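Local coordinates for protein AxyAgu115A (Amphibacillus xylanus NBRC 15112, PDB 6NPS) that probably hydrolyses glucuronic acid side groups from glucuronoxylan, as a family GH115 alpha-glucuronidase that works alongside alpha-arabinofuranosidases, at residues Pro429-Gln434 against Leu820-Gly824; Glu797-Phe801 against Thr826-Ile830; Ser18-Tyr23 against Met59-Val65. The protein carries 3 engineered substitutions. All coordinates share one frame. Numbering follows the deposited sequence.

How the contacts relate
Along the chain, contact 3 opens and closes first, near the N-terminus, and lies far from the others: its centre is about 48 Å from that of contact 1 and about 58 Å from that of contact 2. Contacts 1 and 2 have centres about 12 Å apart and touch, because strands 814-821 and 828-833 are antiparallel neighbours in one sheet of the C-terminal domain; Leu820 N lies 2.9 Å from Ala829 O, a probable hydrogen bond. Their segments alternate in sequence. Contact 2 is internal to that domain, whereas contact 1 joins it to helix 428-440 of the probably catalytic TIM-barrel region, so the C-terminal domain folds back against the middle of the molecule.

Contact 1 (Pro429-Gln434 against Leu820-Gly824); sequences PKIWEQ and LDGYG
Helix 428-440 lends its first turns, Pro429 to Gln434, to a strand end entering a type II beta turn from Leu820 to Tyr823, closed by Tyr823 N to Leu820 O at 3.3 Å. Gly822 takes the positive phi (69°) of that turn. The backbones come closest at Pro429 and Tyr823, whose CA atoms are 5.9 Å apart. Tyr823, chi1 t, chi2 -84°, lays its ring along the helix: CE2 is 3.7 Å from Pro429 O, which meets the ring edge, and CD2 is 4.2 Å from Pro429 CB. At the ring's far end Tyr823 OH donates to Glu433 OE1 at 2.7 Å. Glu433 (chi1 t, chi2 -102°, off the usual wells) also receives Gln434 NE2 on OE1 at 2.5 Å, while its OE2 makes a salt bridge with Lys831. Lys430, t-p-t-m, passes CD 3.5 Å from Tyr823 OH and carries NZ on to Gln867. Leu820, m-t, sets CD2 3.9 Å from Trp432 CZ3 (Trp432 chi1 t, chi2 94°) and CD1 4.0 Å from Glu433 CG. This is a buried interdomain interface: the turn leaving strand 814-821 toward its antiparallel neighbour 828-833 in the GH115 C-terminal domain, seated on a helix of the probably catalytic TIM-barrel region.

Contact 2 (Glu797-Phe801 against Thr826-Ile830); sequences EAEHF and TLSAI
No main-chain hydrogen bond joins these segments directly; side chains and two bridging waters make the polar links. Glu797 to His800 form a type I beta turn (His800 N to Glu797 O, 2.8 Å), and His800 centres an inverse gamma turn. Nearest CA pairs are Glu797-Leu827 at 6.8 Å, Ala798-Ala829 at 6.1 Å and Glu799-Ile830 at 6.4 Å. Ser828 (chi1 p) donates OG to Glu799 OE1 at 2.7 Å; water 2 bridges Ser828 OG (2.6 Å) and Glu799 N (2.9 Å). Water 1 lies 2.6 Å from Glu797 OE1, probably donating to it, and accepts from Ser828 N (3.2 Å). The turn connects strands 794-797 and 803-808 in the sheet of the GH115 C-terminal domain, whose family is grouped with galactose-binding-like domains, and strand 940-948 pairs with both 794-797 and 828-833. Ile830, p-t, brings CG1 4.1 Å from Ala798 CB and CG2 4.2 Å from Phe801 CE1, at the ring edge (Phe801 chi1 p). Leu827, t-p, extends CD2 to 3.8 Å from His800 CE1, while His800 ND1 bonds Glu962.

Contact 3 (Ser18-Tyr23 against Met59-Val65); sequences SGALFY and MLSRHAV
Main-chain hydrogen bonds set the register, and the two segments run parallel. Ala20 bridges Leu60 (CA-CA 4.6 Å): Ala20 N donates to Met59 O at 2.7 Å, and Ser61 N to Ala20 O at 2.7 Å. Both chains then turn a corner, at Leu21-Phe22 and at Arg62-His63, and a second parallel bridge joins Phe22 to Val65 (CA-CA 5.0 Å), with Val65 N to Leu21 O at 2.9 Å and a weak bond from Tyr23 N to Val65 O at 3.3 Å. CA-H...O contacts of 3.4 Å, Leu60 CA to Ala20 O and Ala64 CA to Leu21 O, supplement them. Gly19 is extended (phi 168°, psi -173°) with CA 3.3 Å from Met59 O; a CB there would clash with Leu60 O.

Serine hydroxyls brace the corner at Arg62-His63. Ser18 OG (chi1 p) accepts Arg62 N at 3.0 Å, and Ser61 OG donates to His63 O at 2.8 Å, across the bend.

Apolar contacts form two clusters. In one, Val65 (chi1 t) lies over the Phe22 ring (chi1 m), a CH-pi contact with CB 4.1 Å from the centroid; its CG2 is 4.1 Å from Leu21 CD1 (Leu21 t-p). In the other, Leu60, m-t, puts CD2 3.7 Å from Tyr23 CB, and Tyr23 OH goes on to Arg57.

Strand 64-69 continues the pairing with strand 109-117, so segment 18-23 borders that N-terminal sheet. The chemistry implies a register fixed by main-chain bonds, with the side chains contributing two apolar clusters and serine bonds at one bend.

Contact 1 (Pro429-Gln434 against Leu820-Gly824)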
ATOM      1  N   PRO A 429      20.120  29.137  -9.700  1.00 29.62           N
ATOM      2  CA  PRO A 429      20.392  28.775 -11.104  1.00 26.49           C
ATOM      3  C   PRO A 429      19.169  28.709 -11.970  1.00 26.11           C
ATOM      4  O   PRO A 429      19.217  29.093 -13.147  1.00 30.32           O
ATOM      5  CB  PRO A 429      21.056  27.381 -10.977  1.00 30.86           C
ATOM      6  CG  PRO A 429      21.786  27.478  -9.659  1.00 32.05           C
ATOM      7  CD  PRO A 429      20.839  28.242  -8.756  1.00 29.14           C
ATOM      8  N   LYS A 430      18.064  28.190 -11.424  1.00 27.28           N
ATOM      9  CA  LYS A 430      16.818  28.136 -12.163  1.00 29.10           C
ATOM     10  C   LYS A 430      16.249  29.536 -12.393  1.00 31.73           C
ATOM     11  O   LYS A 430      15.799  29.868 -13.504  1.00 30.43           O
ATOM     12  CB  LYS A 430      15.824  27.277 -11.390  1.00 28.40           C
ATOM     13  CG  LYS A 430      14.382  27.297 -11.917  1.00 35.75           C
ATOM     14  CD  LYS A 430      14.207  26.417 -13.112  1.00 42.86           C
ATOM     15  CE  LYS A 430      12.713  26.324 -13.514  1.00 49.64           C
ATOM     16  NZ  LYS A 430      11.967  25.223 -12.839  1.00 46.60           N
ATOM     17  N   ILE A 431      16.248  30.362 -11.350  1.00 26.67           N
ATOM     18  CA  ILE A 431      15.769  31.744 -11.502  1.00 29.97           C
ATOM     19  C   ILE A 431      16.577  32.470 -12.556  1.00 29.80           C
ATOM     20  O   ILE A 431      16.020  33.212 -13.384  1.00 32.18           O
ATOM     21  CB  ILE A 431      15.815  32.503 -10.160  1.00 30.52           C
ATOM     22  CG1 ILE A 431      14.920  31.820  -9.135  1.00 34.88           C
ATOM     23  CG2 ILE A 431      15.326  33.949 -10.325  1.00 29.58           C
ATOM     24  CD1 ILE A 431      15.196  32.323  -7.698  1.00 34.19           C
ATOM     25  N   TRP A 432      17.919  32.322 -12.508  1.00 31.71           N
ATOM     26  CA  TRP A 432      18.765  32.982 -13.497  1.00 28.60           C
ATOM     27  C   TRP A 432      18.407  32.512 -14.902  1.00 29.37           C
ATOM     28  O   TRP A 432      18.245  33.327 -15.817  1.00 31.61           O
ATOM     29  CB  TRP A 432      20.252  32.734 -13.194  1.00 27.47           C
ATOM     30  CG  TRP A 432      21.173  33.318 -14.209  1.00 29.44           C
ATOM     31  CD1 TRP A 432      21.777  34.540 -14.145  1.00 31.48           C
ATOM     32  CD2 TRP A 432      21.576  32.734 -15.453  1.00 32.33           C
ATOM     33  NE1 TRP A 432      22.530  34.750 -15.258  1.00 31.67           N
ATOM     34  CE2 TRP A 432      22.443  33.652 -16.075  1.00 33.26           C
ATOM     35  CE3 TRP A 432      21.306  31.522 -16.094  1.00 32.27           C
ATOM     36  CZ2 TRP A 432      23.026  33.406 -17.318  1.00 32.58           C
ATOM     37  CZ3 TRP A 432      21.892  31.281 -17.333  1.00 31.05           C
ATOM     38  CH2 TRP A 432      22.747  32.209 -17.920  1.00 31.91           C
ATOM     39  N   GLU A 433      18.256  31.193 -15.088  1.00 30.05           N
ATOM     40  CA  GLU A 433      18.002  30.671 -16.426  1.00 32.51           C
ATOM     41  C   GLU A 433      16.663  31.169 -16.970  1.00 29.85           C
ATOM     42  O   GLU A 433      16.545  31.516 -18.146  1.00 29.77           O
ATOM     43  CB  GLU A 433      18.035  29.139 -16.403  1.00 33.69           C
ATOM     44  CG  GLU A 433      17.912  28.485 -17.772  1.00 42.67           C
ATOM     45  CD  GLU A 433      16.502  27.940 -18.017  1.00 58.72           C
ATOM     46  OE1 GLU A 433      15.768  27.724 -17.020  1.00 63.52           O
ATOM     47  OE2 GLU A 433      16.133  27.719 -19.195  1.00 66.11           O
ATOM     48  N   GLN A 434      15.631  31.137 -16.151  1.00 27.57           N
ATOM     49  CA  GLN A 434      14.318  31.556 -16.637  1.00 29.51           C
ATOM     50  C   GLN A 434      14.270  33.071 -16.851  1.00 30.22           C
ATOM     51  O   GLN A 434      13.793  33.554 -17.890  1.00 34.35           O
ATOM     52  CB  GLN A 434      13.239  31.112 -15.646  1.00 30.24           C
ATOM     53  CG  GLN A 434      13.077  29.610 -15.519  1.00 33.89           C
ATOM     54  CD  GLN A 434      12.534  29.001 -16.791  1.00 38.59           C
ATOM     55  OE1 GLN A 434      11.441  29.314 -17.218  1.00 39.27           O
ATOM     56  NE2 GLN A 434      13.317  28.127 -17.412  1.00 42.52           N
ATOM     57  N   LEU A 820      25.351  24.572 -17.569  1.00 33.64           N
ATOM     58  CA  LEU A 820      24.840  25.332 -16.436  1.00 34.03           C
ATOM     59  C   LEU A 820      25.210  24.554 -15.176  1.00 33.29           C
ATOM     60  O   LEU A 820      24.579  23.545 -14.864  1.00 33.87           O
ATOM     61  CB  LEU A 820      23.330  25.524 -16.557  1.00 33.13           C
ATOM     62  CG  LEU A 820      22.859  26.336 -17.777  1.00 38.98           C
ATOM     63  CD1 LEU A 820      21.300  26.382 -17.903  1.00 42.02           C
ATOM     64  CD2 LEU A 820      23.374  27.731 -17.637  1.00 43.32           C
ATOM     65  N   ASP A 821      26.234  25.025 -14.460  1.00 34.96           N
ATOM     66  CA  ASP A 821      26.719  24.335 -13.268  1.00 42.17           C
ATOM     67  C   ASP A 821      25.619  24.242 -12.227  1.00 41.97           C
ATOM     68  O   ASP A 821      24.882  25.203 -12.001  1.00 39.27           O
ATOM     69  CB  ASP A 821      27.912  25.073 -12.656  1.00 53.11           C
ATOM     70  CG  ASP A 821      29.086  25.220 -13.626  1.00 59.75           C
ATOM     71  OD1 ASP A 821      29.177  24.431 -14.595  1.00 61.18           O
ATOM     72  OD2 ASP A 821      29.924  26.128 -13.399  1.00 64.87           O
ATOM     73  N   GLY A 822      25.491  23.062 -11.612  1.00 39.31           N
ATOM     74  CA  GLY A 822      24.544  22.877 -10.515  1.00 36.87           C
ATOM     75  C   GLY A 822      23.085  22.933 -10.901  1.00 36.94           C
ATOM     76  O   GLY A 822      22.226  22.865 -10.022  1.00 36.42           O
ATOM     77  N   TYR A 823      22.770  23.021 -12.185  1.00 36.44           N
ATOM     78  CA  TYR A 823      21.387  23.163 -12.604  1.00 35.72           C
ATOM     79  C   TYR A 823      20.652  21.828 -12.475  1.00 39.49           C
ATOM     80  O   TYR A 823      21.258  20.753 -12.536  1.00 34.95           O
ATOM     81  CB  TYR A 823      21.349  23.687 -14.042  1.00 32.71           C
ATOM     82  CG  TYR A 823      20.006  24.178 -14.494  1.00 39.61           C
ATOM     83  CD1 TYR A 823      19.076  23.289 -14.980  1.00 38.68           C
ATOM     84  CD2 TYR A 823      19.659  25.535 -14.442  1.00 35.13           C
ATOM     85  CE1 TYR A 823      17.861  23.696 -15.386  1.00 45.21           C
ATOM     86  CE2 TYR A 823      18.403  25.958 -14.865  1.00 35.57           C
ATOM     87  CZ  TYR A 823      17.516  25.027 -15.336  1.00 45.29           C
ATOM     88  OH  TYR A 823      16.254  25.373 -15.770  1.00 47.98           O
ATOM     89  N   GLY A 824      19.342  21.900 -12.203  1.00 36.64           N
ATOM     90  CA  GLY A 824      18.511  20.710 -12.295  1.00 35.91           C
ATOM     91  C   GLY A 824      18.535  19.807 -11.066  1.00 37.84           C
ATOM     92  O   GLY A 824      18.947  20.186  -9.963  1.00 37.31           O
TER

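Contact 2 (Glu797-Phe801 against Thr826-Ile830)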
ATOM      1  N   GLU A 797      25.359  11.825 -17.568  1.00 39.59           N
ATOM      2  CA  GLU A 797      25.044  13.215 -17.258  1.00 37.93           C
ATOM      3  C   GLU A 797      25.363  14.053 -18.493  1.00 36.40           C
ATOM      4  O   GLU A 797      26.375  13.834 -19.170  1.00 37.80           O
ATOM      5  CB  GLU A 797      25.790  13.719 -16.026  1.00 39.86           C
ATOM      6  CG  GLU A 797      25.725  12.770 -14.837  1.00 51.65           C
ATOM      7  CD  GLU A 797      24.567  13.011 -13.853  1.00 64.13           C
ATOM      8  OE1 GLU A 797      23.518  13.600 -14.208  1.00 66.28           O
ATOM      9  OE2 GLU A 797      24.726  12.586 -12.688  1.00 71.41           O
ATOM     10  N   ALA A 798      24.447  14.964 -18.825  1.00 32.38           N
ATOM     11  CA  ALA A 798      24.484  15.628 -20.119  1.00 33.71           C
ATOM     12  C   ALA A 798      25.775  16.416 -20.313  1.00 30.88           C
ATOM     13  O   ALA A 798      26.210  16.635 -21.448  1.00 34.71           O
ATOM     14  CB  ALA A 798      23.236  16.538 -20.250  1.00 34.21           C
ATOM     15  N   GLU A 799      26.393  16.861 -19.225  1.00 30.86           N
ATOM     16  CA  GLU A 799      27.654  17.584 -19.325  1.00 39.11           C
ATOM     17  C   GLU A 799      28.813  16.711 -19.825  1.00 37.40           C
ATOM     18  O   GLU A 799      29.815  17.254 -20.306  1.00 35.06           O
ATOM     19  CB  GLU A 799      27.945  18.198 -17.955  1.00 47.89           C
ATOM     20  CG  GLU A 799      29.355  18.223 -17.522  1.00 59.91           C
ATOM     21  CD  GLU A 799      29.526  18.559 -16.052  1.00 64.30           C
ATOM     22  OE1 GLU A 799      28.649  19.232 -15.462  1.00 53.77           O
ATOM     23  OE2 GLU A 799      30.585  18.178 -15.503  1.00 76.47           O
ATOM     24  N   HIS A 800      28.675  15.385 -19.805  1.00 33.07           N
ATOM     25  CA  HIS A 800      29.778  14.491 -20.223  1.00 38.01           C
ATOM     26  C   HIS A 800      29.719  14.103 -21.704  1.00 39.35           C
ATOM     27  O   HIS A 800      29.929  12.946 -22.089  1.00 38.07           O
ATOM     28  CB  HIS A 800      29.805  13.261 -19.320  1.00 35.95           C
ATOM     29  CG  HIS A 800      30.175  13.598 -17.916  1.00 38.31           C
ATOM     30  ND1 HIS A 800      29.589  13.013 -16.817  1.00 40.51           N
ATOM     31  CD2 HIS A 800      31.047  14.515 -17.432  1.00 40.71           C
ATOM     32  CE1 HIS A 800      30.083  13.548 -15.715  1.00 40.97           C
ATOM     33  NE2 HIS A 800      30.972  14.462 -16.061  1.00 42.59           N
ATOM     34  N   PHE A 801      29.501  15.095 -22.568  1.00 36.69           N
ATOM     35  CA  PHE A 801      29.651  14.880 -23.993  1.00 34.18           C
ATOM     36  C   PHE A 801      31.122  14.785 -24.363  1.00 40.54           C
ATOM     37  O   PHE A 801      31.992  15.363 -23.706  1.00 41.20           O
ATOM     38  CB  PHE A 801      28.999  16.002 -24.784  1.00 38.43           C
ATOM     39  CG  PHE A 801      29.374  17.361 -24.317  1.00 35.75           C
ATOM     40  CD1 PHE A 801      28.549  18.048 -23.450  1.00 41.33           C
ATOM     41  CD2 PHE A 801      30.535  17.964 -24.759  1.00 38.54           C
ATOM     42  CE1 PHE A 801      28.868  19.324 -23.023  1.00 39.86           C
ATOM     43  CE2 PHE A 801      30.873  19.244 -24.323  1.00 41.70           C
ATOM     44  CZ  PHE A 801      30.011  19.929 -23.457  1.00 33.96           C
ATOM     45  N   THR A 826      20.137  16.822 -10.731  1.00 40.42           N
ATOM     46  CA  THR A 826      21.385  16.119 -10.441  1.00 45.08           C
ATOM     47  C   THR A 826      22.585  17.011 -10.784  1.00 41.36           C
ATOM     48  O   THR A 826      22.660  18.150 -10.303  1.00 46.75           O
ATOM     49  CB  THR A 826      21.399  14.740 -11.146  1.00 47.87           C
ATOM     50  OG1 THR A 826      21.285  14.880 -12.571  1.00 53.33           O
ATOM     51  CG2 THR A 826      20.203  13.850 -10.648  1.00 39.91           C
ATOM     52  N   LEU A 827      23.519  16.544 -11.610  1.00 36.41           N
ATOM     53  CA  LEU A 827      24.802  17.240 -11.723  1.00 35.44           C
ATOM     54  C   LEU A 827      24.628  18.636 -12.323  1.00 35.95           C
ATOM     55  O   LEU A 827      25.031  19.638 -11.734  1.00 40.29           O
ATOM     56  CB  LEU A 827      25.779  16.390 -12.544  1.00 38.00           C
ATOM     57  CG  LEU A 827      27.215  16.918 -12.699  1.00 44.71           C
ATOM     58  CD1 LEU A 827      27.911  17.150 -11.329  1.00 44.69           C
ATOM     59  CD2 LEU A 827      28.023  15.981 -13.600  1.00 41.26           C
ATOM     60  N   SER A 828      24.012  18.728 -13.479  1.00 34.56           N
ATOM     61  CA  SER A 828      23.986  20.001 -14.201  1.00 37.81           C
ATOM     62  C   SER A 828      23.108  19.799 -15.423  1.00 34.90           C
ATOM     63  O   SER A 828      22.434  18.770 -15.562  1.00 35.57           O
ATOM     64  CB  SER A 828      25.400  20.471 -14.585  1.00 40.92           C
ATOM     65  OG  SER A 828      25.975  19.597 -15.550  1.00 39.74           O
ATOM     66  N   ALA A 829      23.132  20.770 -16.327  1.00 31.50           N
ATOM     67  CA  ALA A 829      22.307  20.667 -17.511  1.00 29.08           C
ATOM     68  C   ALA A 829      23.044  21.383 -18.621  1.00 30.76           C
ATOM     69  O   ALA A 829      23.938  22.184 -18.365  1.00 33.18           O
ATOM     70  CB  ALA A 829      20.905  21.310 -17.309  1.00 31.43           C
ATOM     71  N   ILE A 830      22.647  21.110 -19.850  1.00 34.87           N
ATOM     72  CA  ILE A 830      23.213  21.841 -20.980  1.00 36.33           C
ATOM     73  C   ILE A 830      22.065  22.542 -21.680  1.00 34.82           C
ATOM     74  O   ILE A 830      20.935  22.048 -21.692  1.00 31.00           O
ATOM     75  CB  ILE A 830      23.998  20.935 -21.954  1.00 35.29           C
ATOM     76  CG1 ILE A 830      23.076  19.880 -22.592  1.00 31.22           C
ATOM     77  CG2 ILE A 830      25.199  20.260 -21.259  1.00 33.73           C
ATOM     78  CD1 ILE A 830      23.769  19.111 -23.709  1.00 35.09           C
TER
HETATM   79  O   HOH W   1      23.143  16.048 -14.929  1.00 46.56           O
HETATM   80  O   HOH W   2      25.324  17.286 -16.587  1.00 44.23           O

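Contact 3 (Ser18-Tyr23 against Met59-Val65)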
ATOM      1  N   SER A  18      32.711  68.919  15.081  1.00 58.94           N
ATOM      2  CA  SER A  18      32.791  70.277  14.559  1.00 58.81           C
ATOM      3  C   SER A  18      31.449  70.799  14.051  1.00 59.93           C
ATOM      4  O   SER A  18      31.304  72.007  13.857  1.00 62.05           O
ATOM      5  CB  SER A  18      33.815  70.352  13.426  1.00 57.98           C
ATOM      6  OG  SER A  18      33.456  69.521  12.325  1.00 52.06           O
ATOM      7  N   GLY A  19      30.472  69.928  13.844  1.00 56.57           N
ATOM      8  CA  GLY A  19      29.174  70.376  13.393  1.00 55.08           C
ATOM      9  C   GLY A  19      28.346  69.188  12.965  1.00 54.08           C
ATOM     10  O   GLY A  19      28.742  68.031  13.145  1.00 53.26           O
ATOM     11  N   ALA A  20      27.190  69.496  12.398  1.00 48.12           N
ATOM     12  CA  ALA A  20      26.284  68.459  11.966  1.00 47.74           C
ATOM     13  C   ALA A  20      26.814  67.782  10.710  1.00 48.31           C
ATOM     14  O   ALA A  20      27.438  68.409   9.852  1.00 46.99           O
ATOM     15  CB  ALA A  20      24.889  69.047  11.702  1.00 47.82           C
ATOM     16  N   LEU A  21      26.542  66.484  10.607  1.00 42.55           N
ATOM     17  CA  LEU A  21      27.044  65.696   9.491  1.00 45.46           C
ATOM     18  C   LEU A  21      26.243  65.929   8.210  1.00 47.56           C
ATOM     19  O   LEU A  21      26.822  66.120   7.134  1.00 49.27           O
ATOM     20  CB  LEU A  21      27.007  64.216   9.857  1.00 39.79           C
ATOM     21  CG  LEU A  21      27.419  63.302   8.713  1.00 44.52           C
ATOM     22  CD1 LEU A  21      28.915  63.585   8.356  1.00 45.40           C
ATOM     23  CD2 LEU A  21      27.186  61.856   9.126  1.00 45.71           C
ATOM     24  N   PHE A  22      24.913  65.878   8.302  1.00 42.53           N
ATOM     25  CA  PHE A  22      24.029  65.949   7.142  1.00 42.84           C
ATOM     26  C   PHE A  22      23.469  67.354   7.011  1.00 45.79           C
ATOM     27  O   PHE A  22      23.159  68.010   8.010  1.00 46.63           O
ATOM     28  CB  PHE A  22      22.853  64.974   7.243  1.00 42.51           C
ATOM     29  CG  PHE A  22      23.217  63.553   6.931  1.00 44.96           C
ATOM     30  CD1 PHE A  22      23.878  62.786   7.858  1.00 40.80           C
ATOM     31  CD2 PHE A  22      22.897  62.985   5.700  1.00 49.00           C
ATOM     32  CE1 PHE A  22      24.204  61.471   7.596  1.00 37.65           C
ATOM     33  CE2 PHE A  22      23.232  61.655   5.422  1.00 45.12           C
ATOM     34  CZ  PHE A  22      23.910  60.912   6.370  1.00 40.25           C
ATOM     35  N   TYR A  23      23.328  67.797   5.771  1.00 43.65           N
ATOM     36  CA  TYR A  23      22.744  69.089   5.463  1.00 42.43           C
ATOM     37  C   TYR A  23      21.318  68.864   4.986  1.00 46.84           C
ATOM     38  O   TYR A  23      21.055  67.912   4.245  1.00 46.88           O
ATOM     39  CB  TYR A  23      23.565  69.793   4.395  1.00 43.17           C
ATOM     40  CG  TYR A  23      22.987  71.136   3.977  1.00 44.74           C
ATOM     41  CD1 TYR A  23      22.796  72.149   4.904  1.00 47.97           C
ATOM     42  CD2 TYR A  23      22.614  71.367   2.661  1.00 48.36           C
ATOM     43  CE1 TYR A  23      22.256  73.387   4.533  1.00 51.89           C
ATOM     44  CE2 TYR A  23      22.082  72.625   2.268  1.00 54.39           C
ATOM     45  CZ  TYR A  23      21.903  73.612   3.211  1.00 56.85           C
ATOM     46  OH  TYR A  23      21.377  74.821   2.815  1.00 64.07           O
ATOM     47  N   MET A  59      26.563  75.444  10.373  1.00 55.59           N
ATOM     48  CA  MET A  59      26.551  74.428  11.425  1.00 61.49           C
ATOM     49  C   MET A  59      27.025  73.048  10.958  1.00 55.44           C
ATOM     50  O   MET A  59      26.950  72.077  11.712  1.00 51.20           O
ATOM     51  CB  MET A  59      25.153  74.318  12.041  1.00 66.06           C
ATOM     52  CG  MET A  59      24.522  75.656  12.390  1.00 79.86           C
ATOM     53  SD  MET A  59      24.923  76.200  14.061  1.00 98.31           S
ATOM     54  CE  MET A  59      24.128  74.923  15.034  1.00 97.24           C
ATOM     55  N   LEU A  60      27.508  72.960   9.722  1.00 51.79           N
ATOM     56  CA  LEU A  60      27.937  71.689   9.164  1.00 51.29           C
ATOM     57  C   LEU A  60      29.309  71.316   9.719  1.00 50.09           C
ATOM     58  O   LEU A  60      30.082  72.168  10.165  1.00 52.13           O
ATOM     59  CB  LEU A  60      27.995  71.775   7.641  1.00 48.55           C
ATOM     60  CG  LEU A  60      26.641  71.858   6.940  1.00 50.63           C
ATOM     61  CD1 LEU A  60      26.808  72.129   5.440  1.00 47.35           C
ATOM     62  CD2 LEU A  60      25.964  70.500   7.174  1.00 47.68           C
ATOM     63  N   SER A  61      29.601  70.030   9.662  1.00 48.18           N
ATOM     64  CA  SER A  61      30.912  69.550  10.055  1.00 56.46           C
ATOM     65  C   SER A  61      31.930  69.870   8.958  1.00 51.40           C
ATOM     66  O   SER A  61      31.578  70.092   7.796  1.00 52.75           O
ATOM     67  CB  SER A  61      30.824  68.043  10.332  1.00 58.04           C
ATOM     68  OG  SER A  61      32.034  67.365  10.048  1.00 66.42           O
ATOM     69  N   ARG A  62      33.210  69.907   9.332  1.00 50.87           N
ATOM     70  CA  ARG A  62      34.252  70.080   8.320  1.00 53.34           C
ATOM     71  C   ARG A  62      34.155  69.047   7.194  1.00 49.51           C
ATOM     72  O   ARG A  62      34.464  69.376   6.045  1.00 50.05           O
ATOM     73  CB  ARG A  62      35.630  70.038   8.975  1.00 64.45           C
ATOM     74  CG  ARG A  62      35.871  71.203   9.923  1.00 80.58           C
ATOM     75  CD  ARG A  62      36.691  70.768  11.133  1.00 92.54           C
ATOM     76  NE  ARG A  62      36.374  71.522  12.347  1.00100.99           N
ATOM     77  CZ  ARG A  62      37.095  72.522  12.843  1.00106.84           C
ATOM     78  NH1 ARG A  62      38.201  72.919  12.233  1.00107.59           N
ATOM     79  NH2 ARG A  62      36.706  73.122  13.963  1.00110.92           N
ATOM     80  N   HIS A  63      33.698  67.819   7.482  1.00 46.89           N
ATOM     81  CA  HIS A  63      33.366  66.817   6.464  1.00 44.91           C
ATOM     82  C   HIS A  63      31.868  66.552   6.545  1.00 49.09           C
ATOM     83  O   HIS A  63      31.362  66.149   7.604  1.00 46.91           O
ATOM     84  CB  HIS A  63      34.145  65.502   6.651  1.00 45.36           C
ATOM     85  CG  HIS A  63      35.633  65.650   6.527  1.00 51.29           C
ATOM     86  ND1 HIS A  63      36.478  64.577   6.325  1.00 55.34           N
ATOM     87  CD2 HIS A  63      36.428  66.746   6.569  1.00 56.58           C
ATOM     88  CE1 HIS A  63      37.730  65.005   6.266  1.00 55.69           C
ATOM     89  NE2 HIS A  63      37.726  66.317   6.411  1.00 56.28           N
ATOM     90  N   ALA A  64      31.163  66.759   5.433  1.00 42.75           N
ATOM     91  CA  ALA A  64      29.711  66.803   5.454  1.00 41.81           C
ATOM     92  C   ALA A  64      29.158  65.946   4.326  1.00 44.51           C
ATOM     93  O   ALA A  64      29.843  65.669   3.340  1.00 43.12           O
ATOM     94  CB  ALA A  64      29.206  68.263   5.337  1.00 43.25           C
ATOM     95  N   VAL A  65      27.908  65.506   4.491  1.00 42.33           N
ATOM     96  CA  VAL A  65      27.190  64.727   3.490  1.00 37.88           C
ATOM     97  C   VAL A  65      26.135  65.666   2.909  1.00 43.19           C
ATOM     98  O   VAL A  65      25.320  66.218   3.654  1.00 40.90           O
ATOM     99  CB  VAL A  65      26.548  63.467   4.090  1.00 37.01           C
ATOM    100  CG1 VAL A  65      25.647  62.799   3.062  1.00 38.57           C
ATOM    101  CG2 VAL A  65      27.635  62.463   4.622  1.00 39.64           C
TER